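Local coordinates for Iron(III) ABC transporter, periplasmic iron-compound-binding protein (Vibrio cholerae, PDB 3TEF), which probably binds iron-loaded catecholate siderophores in the periplasm and delivers them to an ABC transporter for iron uptake, at residues Phe172-Arg177 with Phe187-Pro192; Ile203-Ile208 with Gln234-Asp239. One frame throughout, in Å; residues are numbered along the deposited sequence.

Contact 1. Residues Phe172-Arg177 with Phe187-Pro192; sequences FGANSR and FSETVP
The flat carboxylate of Glu189 meets the turn at Gly173 and Ala174 through one corner, with OE2 3.3 Å from Gly173 CA and 3.2 Å from Ala174 CB. OE2 accepts the amide of Ala174. That bond is nearly straight, with an N-H...O angle of 164°, but the modelled separation of 2.5 Å between Ala174 N and Glu189 OE2 is very short and its exact length is doubtful. The other oxygen, OE1, takes the amide of Val193, which ties the carboxylate back to its own loop. Glu189 reaches across because its chain is extended beyond CG (chi2 178°). On the far side of the turn, the edge of the Phe172 ring meets Ser176 in plane, CD1 lying 4.0 Å from Ser176 CB, and Phe178 pairs edge-to-face with the same ring.

The turn, type I from Gly173 to Ser176, follows strand 168-172. In the C-terminal lobe's mixed sheet, 168-172 pairs antiparallel and 188-189 parallel with 158-165, and Glu189, on 188-189, reaches the turn beyond another strand of that sheet. Ser176 OG donates to Gly173 O at 2.6 Å, with a C=O...O angle of 148°, and also bonds Phe178 N. Two carboxylates share the successive amides of the turn: Glu196 takes those of Gly173 and Asn175, and Glu189 takes the one between. Tyr182 of helix 180-184 packs against both Ala174 and Glu189.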
loop_
_atom_site.group_PDB
_atom_site.type_symbol
_atom_site.label_atom_id
_atom_site.label_comp_id
_atom_site.label_asym_id
_atom_site.label_seq_id
_atom_site.Cartn_x
_atom_site.Cartn_y
_atom_site.Cartn_z
ATOM N N PHE A 172 -13.439 1.668 -6.342
ATOM C CA PHE A 172 -12.904 0.375 -5.952
ATOM C C PHE A 172 -13.735 -0.113 -4.778
ATOM O O PHE A 172 -14.167 0.697 -3.958
ATOM C CB PHE A 172 -11.461 0.538 -5.471
ATOM C CG PHE A 172 -10.491 0.941 -6.547
ATOM C CD1 PHE A 172 -9.645 0.002 -7.109
ATOM C CD2 PHE A 172 -10.403 2.260 -6.978
ATOM C CE1 PHE A 172 -8.741 0.358 -8.090
ATOM C CE2 PHE A 172 -9.497 2.622 -7.969
ATOM C CZ PHE A 172 -8.665 1.671 -8.521
ATOM N N GLY A 173 -13.928 -1.424 -4.677
ATOM C CA GLY A 173 -14.718 -1.990 -3.594
ATOM C C GLY A 173 -13.948 -2.924 -2.674
ATOM O O GLY A 173 -12.717 -2.863 -2.589
ATOM N N ALA A 174 -14.679 -3.817 -2.003
ATOM C CA ALA A 174 -14.102 -4.660 -0.957
ATOM C C ALA A 174 -13.059 -5.655 -1.460
ATOM O O ALA A 174 -12.166 -6.058 -0.714
ATOM C CB ALA A 174 -15.207 -5.393 -0.201
ATOM N N ASN A 175 -13.184 -6.068 -2.717
ATOM C CA ASN A 175 -12.280 -7.063 -3.271
ATOM C C ASN A 175 -11.248 -6.441 -4.196
ATOM O O ASN A 175 -10.932 -6.965 -5.262
ATOM C CB ASN A 175 -13.080 -8.163 -3.962
ATOM C CG ASN A 175 -13.973 -8.918 -2.986
ATOM O OD1 ASN A 175 -13.524 -9.332 -1.917
ATOM N ND2 ASN A 175 -15.245 -9.073 -3.336
ATOM N N SER A 176 -10.712 -5.314 -3.749
ATOM C CA SER A 176 -9.780 -4.529 -4.529
ATOM C C SER A 176 -8.535 -4.251 -3.698
ATOM O O SER A 176 -8.426 -4.676 -2.539
ATOM C CB SER A 176 -10.419 -3.192 -4.902
ATOM O OG SER A 176 -10.447 -2.334 -3.769
ATOM N N ARG A 177 -7.605 -3.515 -4.291
ATOM C CA ARG A 177 -6.407 -3.114 -3.581
ATOM C C ARG A 177 -6.762 -2.286 -2.346
ATOM O O ARG A 177 -5.940 -2.140 -1.450
ATOM C CB ARG A 177 -5.496 -2.308 -4.502
ATOM C CG ARG A 177 -6.139 -1.033 -5.044
ATOM C CD ARG A 177 -5.315 -0.475 -6.202
ATOM N NE ARG A 177 -3.968 -0.106 -5.773
ATOM C CZ ARG A 177 -2.909 -0.069 -6.575
ATOM N NH1 ARG A 177 -3.026 -0.395 -7.864
ATOM N NH2 ARG A 177 -1.726 0.290 -6.093
ATOM N N PHE A 187 -16.227 -0.452 7.044
ATOM C CA PHE A 187 -17.235 0.241 6.253
ATOM C C PHE A 187 -17.963 -0.767 5.377
ATOM O O PHE A 187 -17.436 -1.836 5.075
ATOM C CB PHE A 187 -16.587 1.291 5.346
ATOM C CG PHE A 187 -16.114 2.518 6.063
ATOM C CD1 PHE A 187 -17.006 3.502 6.449
ATOM C CD2 PHE A 187 -14.763 2.710 6.310
ATOM C CE1 PHE A 187 -16.569 4.634 7.093
ATOM C CE2 PHE A 187 -14.311 3.852 6.954
ATOM C CZ PHE A 187 -15.213 4.819 7.342
ATOM N N SER A 188 -19.175 -0.426 4.956
ATOM C CA SER A 188 -19.831 -1.194 3.906
ATOM C C SER A 188 -19.723 -0.391 2.608
ATOM O O SER A 188 -19.508 0.821 2.641
ATOM C CB SER A 188 -21.297 -1.477 4.264
ATOM O OG SER A 188 -22.034 -0.272 4.378
ATOM N N GLU A 189 -19.852 -1.062 1.470
ATOM C CA GLU A 189 -19.775 -0.374 0.186
ATOM C C GLU A 189 -21.056 0.406 -0.087
ATOM O O GLU A 189 -22.155 -0.145 0.020
ATOM C CB GLU A 189 -19.546 -1.369 -0.946
ATOM C CG GLU A 189 -18.296 -2.228 -0.841
ATOM C CD GLU A 189 -18.203 -3.206 -2.005
ATOM O OE1 GLU A 189 -19.216 -3.377 -2.703
ATOM O OE2 GLU A 189 -17.136 -3.798 -2.241
ATOM N N THR A 190 -20.925 1.681 -0.445
ATOM C CA THR A 190 -22.083 2.461 -0.870
ATOM C C THR A 190 -22.757 1.714 -2.003
ATOM O O THR A 190 -23.940 1.397 -1.933
ATOM C CB THR A 190 -21.705 3.868 -1.369
ATOM O OG1 THR A 190 -21.012 4.580 -0.341
ATOM C CG2 THR A 190 -22.954 4.649 -1.749
ATOM N N VAL A 191 -21.998 1.425 -3.052
ATOM C CA VAL A 191 -22.495 0.549 -4.103
ATOM C C VAL A 191 -21.559 -0.631 -4.319
ATOM O O VAL A 191 -20.364 -0.457 -4.555
ATOM C CB VAL A 191 -22.779 1.291 -5.442
ATOM C CG1 VAL A 191 -22.176 2.681 -5.448
ATOM C CG2 VAL A 191 -22.320 0.448 -6.652
ATOM N N PRO A 192 -22.101 -1.848 -4.186
ATOM C CA PRO A 192 -21.340 -3.070 -4.441
ATOM C C PRO A 192 -20.757 -3.040 -5.844
ATOM O O PRO A 192 -21.504 -3.076 -6.820
ATOM C CB PRO A 192 -22.400 -4.165 -4.325
ATOM C CG PRO A 192 -23.401 -3.602 -3.374
ATOM C CD PRO A 192 -23.458 -2.135 -3.690
#

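Contact 2. Residues Ile203-Ile208 with Gln234-Asp239; sequences ISFEYI and QTFEND
Asn238 sets its amide nitrogen over the Phe205 ring, ND2 standing 3.3 Å above the plane and over the centre. The ring-carbon distances are even, from 3.5 Å (CD2 to Asn238 ND2) to 3.7 Å (CD1 to Asn238 ND2), which confirms the central placement. Amide and ring planes stand 77° apart, a geometry consistent with an N-H...pi contact. Phe236 comes to the edge of the Phe205 ring instead, its CD1 lying 3.6 Å from Phe205 CE1. The two aromatic planes meet obliquely at 58°, with centroids 5.5 Å apart. Farther round the Phe236 ring, CZ touches Ile208 CD1 at 4.0 Å.

The contact joins the first turn of helix 205-211 to the junction between helices 232-236 and 239-242 in the C-terminal alpha/beta lobe. Ile208 and Phe236 both rest on Leu216 of strand 215-220, so their apolar contact continues into the side chains of the sheet. What positions the amide is helix capping: Asn238 is an N-cap, and with CG between the backbone N and the carbonyl carbon (chi1 53°) its OD1 reaches Val241 N and ND2 is left over the ring. An inverse gamma turn centred on Glu237 sets the spacing from Phe236 to Asn238. Phe205 follows an N-cap of its own, Ser204, whose OG accepts Tyr207 N at 3.2 Å.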
loop_
_atom_site.group_PDB
_atom_site.type_symbol
_atom_site.label_atom_id
_atom_site.label_comp_id
_atom_site.label_asym_id
_atom_site.label_seq_id
_atom_site.Cartn_x
_atom_site.Cartn_y
_atom_site.Cartn_z
ATOM N N ILE A 203 -16.080 5.999 -13.129
ATOM C CA ILE A 203 -17.281 6.691 -12.687
ATOM C C ILE A 203 -17.236 8.165 -13.099
ATOM O O ILE A 203 -16.536 8.530 -14.043
ATOM C CB ILE A 203 -17.488 6.542 -11.162
ATOM C CG1 ILE A 203 -16.278 7.064 -10.391
ATOM C CG2 ILE A 203 -17.722 5.071 -10.816
ATOM C CD1 ILE A 203 -16.539 7.229 -8.885
ATOM N N SER A 204 -17.987 9.001 -12.390
ATOM C CA SER A 204 -18.107 10.413 -12.728
ATOM C C SER A 204 -18.618 11.141 -11.502
ATOM O O SER A 204 -18.975 10.514 -10.509
ATOM C CB SER A 204 -19.110 10.584 -13.864
ATOM O OG SER A 204 -20.382 10.088 -13.471
ATOM N N PHE A 205 -18.652 12.466 -11.559
ATOM C CA PHE A 205 -19.217 13.218 -10.446
ATOM C C PHE A 205 -20.719 12.968 -10.331
ATOM O O PHE A 205 -21.283 12.978 -9.238
ATOM C CB PHE A 205 -18.913 14.708 -10.577
ATOM C CG PHE A 205 -17.476 15.053 -10.320
ATOM C CD1 PHE A 205 -16.923 14.885 -9.060
ATOM C CD2 PHE A 205 -16.675 15.553 -11.337
ATOM C CE1 PHE A 205 -15.591 15.208 -8.821
ATOM C CE2 PHE A 205 -15.350 15.872 -11.102
ATOM C CZ PHE A 205 -14.807 15.700 -9.842
ATOM N N GLU A 206 -21.366 12.732 -11.463
ATOM C CA GLU A 206 -22.786 12.430 -11.467
ATOM C C GLU A 206 -23.060 11.136 -10.691
ATOM O O GLU A 206 -24.044 11.038 -9.958
ATOM C CB GLU A 206 -23.309 12.331 -12.904
ATOM C CG GLU A 206 -23.433 13.687 -13.633
ATOM C CD GLU A 206 -22.099 14.262 -14.122
ATOM O OE1 GLU A 206 -21.028 13.680 -13.837
ATOM O OE2 GLU A 206 -22.128 15.312 -14.803
ATOM N N TYR A 207 -22.180 10.152 -10.857
ATOM C CA TYR A 207 -22.278 8.881 -10.144
ATOM C C TYR A 207 -22.112 9.078 -8.631
ATOM O O TYR A 207 -22.833 8.466 -7.837
ATOM C CB TYR A 207 -21.223 7.922 -10.698
ATOM C CG TYR A 207 -20.997 6.631 -9.946
ATOM C CD1 TYR A 207 -21.452 5.417 -10.461
ATOM C CD2 TYR A 207 -20.286 6.611 -8.748
ATOM C CE1 TYR A 207 -21.225 4.223 -9.797
ATOM C CE2 TYR A 207 -20.056 5.419 -8.071
ATOM C CZ TYR A 207 -20.528 4.232 -8.601
ATOM O OH TYR A 207 -20.296 3.045 -7.941
ATOM N N ILE A 208 -21.168 9.929 -8.236
ATOM C CA ILE A 208 -20.946 10.216 -6.817
ATOM C C ILE A 208 -22.178 10.885 -6.213
ATOM O O ILE A 208 -22.660 10.485 -5.149
ATOM C CB ILE A 208 -19.699 11.103 -6.593
ATOM C CG1 ILE A 208 -18.426 10.361 -7.015
ATOM C CG2 ILE A 208 -19.593 11.523 -5.128
ATOM C CD1 ILE A 208 -17.185 11.236 -7.053
ATOM N N GLN A 234 -9.584 21.536 -3.868
ATOM C CA GLN A 234 -10.104 22.761 -4.465
ATOM C C GLN A 234 -10.985 22.469 -5.676
ATOM O O GLN A 234 -12.032 23.088 -5.861
ATOM C CB GLN A 234 -8.962 23.708 -4.850
ATOM C CG GLN A 234 -9.395 24.880 -5.728
ATOM C CD GLN A 234 -10.389 25.803 -5.042
ATOM O OE1 GLN A 234 -10.496 25.823 -3.814
ATOM N NE2 GLN A 234 -11.127 26.576 -5.839
ATOM N N THR A 235 -10.567 21.512 -6.491
ATOM C CA THR A 235 -11.282 21.199 -7.719
ATOM C C THR A 235 -12.302 20.072 -7.542
ATOM O O THR A 235 -13.376 20.098 -8.150
ATOM C CB THR A 235 -10.305 20.853 -8.861
ATOM O OG1 THR A 235 -9.292 19.963 -8.371
ATOM C CG2 THR A 235 -9.641 22.121 -9.384
ATOM N N PHE A 236 -11.968 19.095 -6.703
ATOM C CA PHE A 236 -12.831 17.936 -6.484
ATOM C C PHE A 236 -14.168 18.341 -5.881
ATOM O O PHE A 236 -15.210 17.782 -6.215
ATOM C CB PHE A 236 -12.144 16.922 -5.567
ATOM C CG PHE A 236 -12.913 15.637 -5.398
ATOM C CD1 PHE A 236 -12.925 14.685 -6.402
ATOM C CD2 PHE A 236 -13.617 15.384 -4.235
ATOM C CE1 PHE A 236 -13.630 13.503 -6.247
ATOM C CE2 PHE A 236 -14.326 14.209 -4.075
ATOM C CZ PHE A 236 -14.331 13.265 -5.081
ATOM N N GLU A 237 -14.134 19.323 -4.989
ATOM C CA GLU A 237 -15.343 19.727 -4.297
ATOM C C GLU A 237 -16.122 20.741 -5.122
ATOM O O GLU A 237 -16.161 21.930 -4.801
ATOM C CB GLU A 237 -15.009 20.261 -2.906
ATOM C CG GLU A 237 -14.125 19.313 -2.117
ATOM C CD GLU A 237 -14.169 19.561 -0.628
ATOM O OE1 GLU A 237 -14.351 20.730 -0.224
ATOM O OE2 GLU A 237 -14.034 18.583 0.140
ATOM N N ASN A 238 -16.723 20.254 -6.204
ATOM C CA ASN A 238 -17.566 21.075 -7.057
ATOM C C ASN A 238 -19.017 20.995 -6.604
ATOM O O ASN A 238 -19.304 20.453 -5.541
ATOM C CB ASN A 238 -17.432 20.641 -8.514
ATOM C CG ASN A 238 -17.683 19.158 -8.705
ATOM O OD1 ASN A 238 -18.484 18.551 -7.990
ATOM N ND2 ASN A 238 -16.993 18.563 -9.675
ATOM N N ASP A 239 -19.926 21.523 -7.416
ATOM C CA ASP A 239 -21.345 21.550 -7.063
ATOM C C ASP A 239 -21.950 20.165 -6.831
ATOM O O ASP A 239 -22.756 19.983 -5.916
ATOM C CB ASP A 239 -22.157 22.302 -8.125
ATOM C CG ASP A 239 -21.696 23.740 -8.306
ATOM O OD1 ASP A 239 -22.015 24.580 -7.435
ATOM O OD2 ASP A 239 -21.019 24.031 -9.317
#

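Contact 1 and contact 2 follow one another along the chain and lie in the same lobe, their centres about 19 Å apart. They meet directly where Val191 CG1 packs 3.1 Å from Tyr207 OH. The sheet links them too: Thr190 and Ile208 both touch Met160 of strand 158-165, while strand 168-172, which leads into the turn of contact 1, supplies Leu169, which Phe205 touches. Contact 1 lies about 16 Å from the centre of the chain and contact 2, farther out, about 25 Å, both measured from their own centres. Arg177, at the end of 172-177, lies close to Arg88, like-charged neighbours consistent with the arginine-lined anion pockets of related catecholate-siderophore binders.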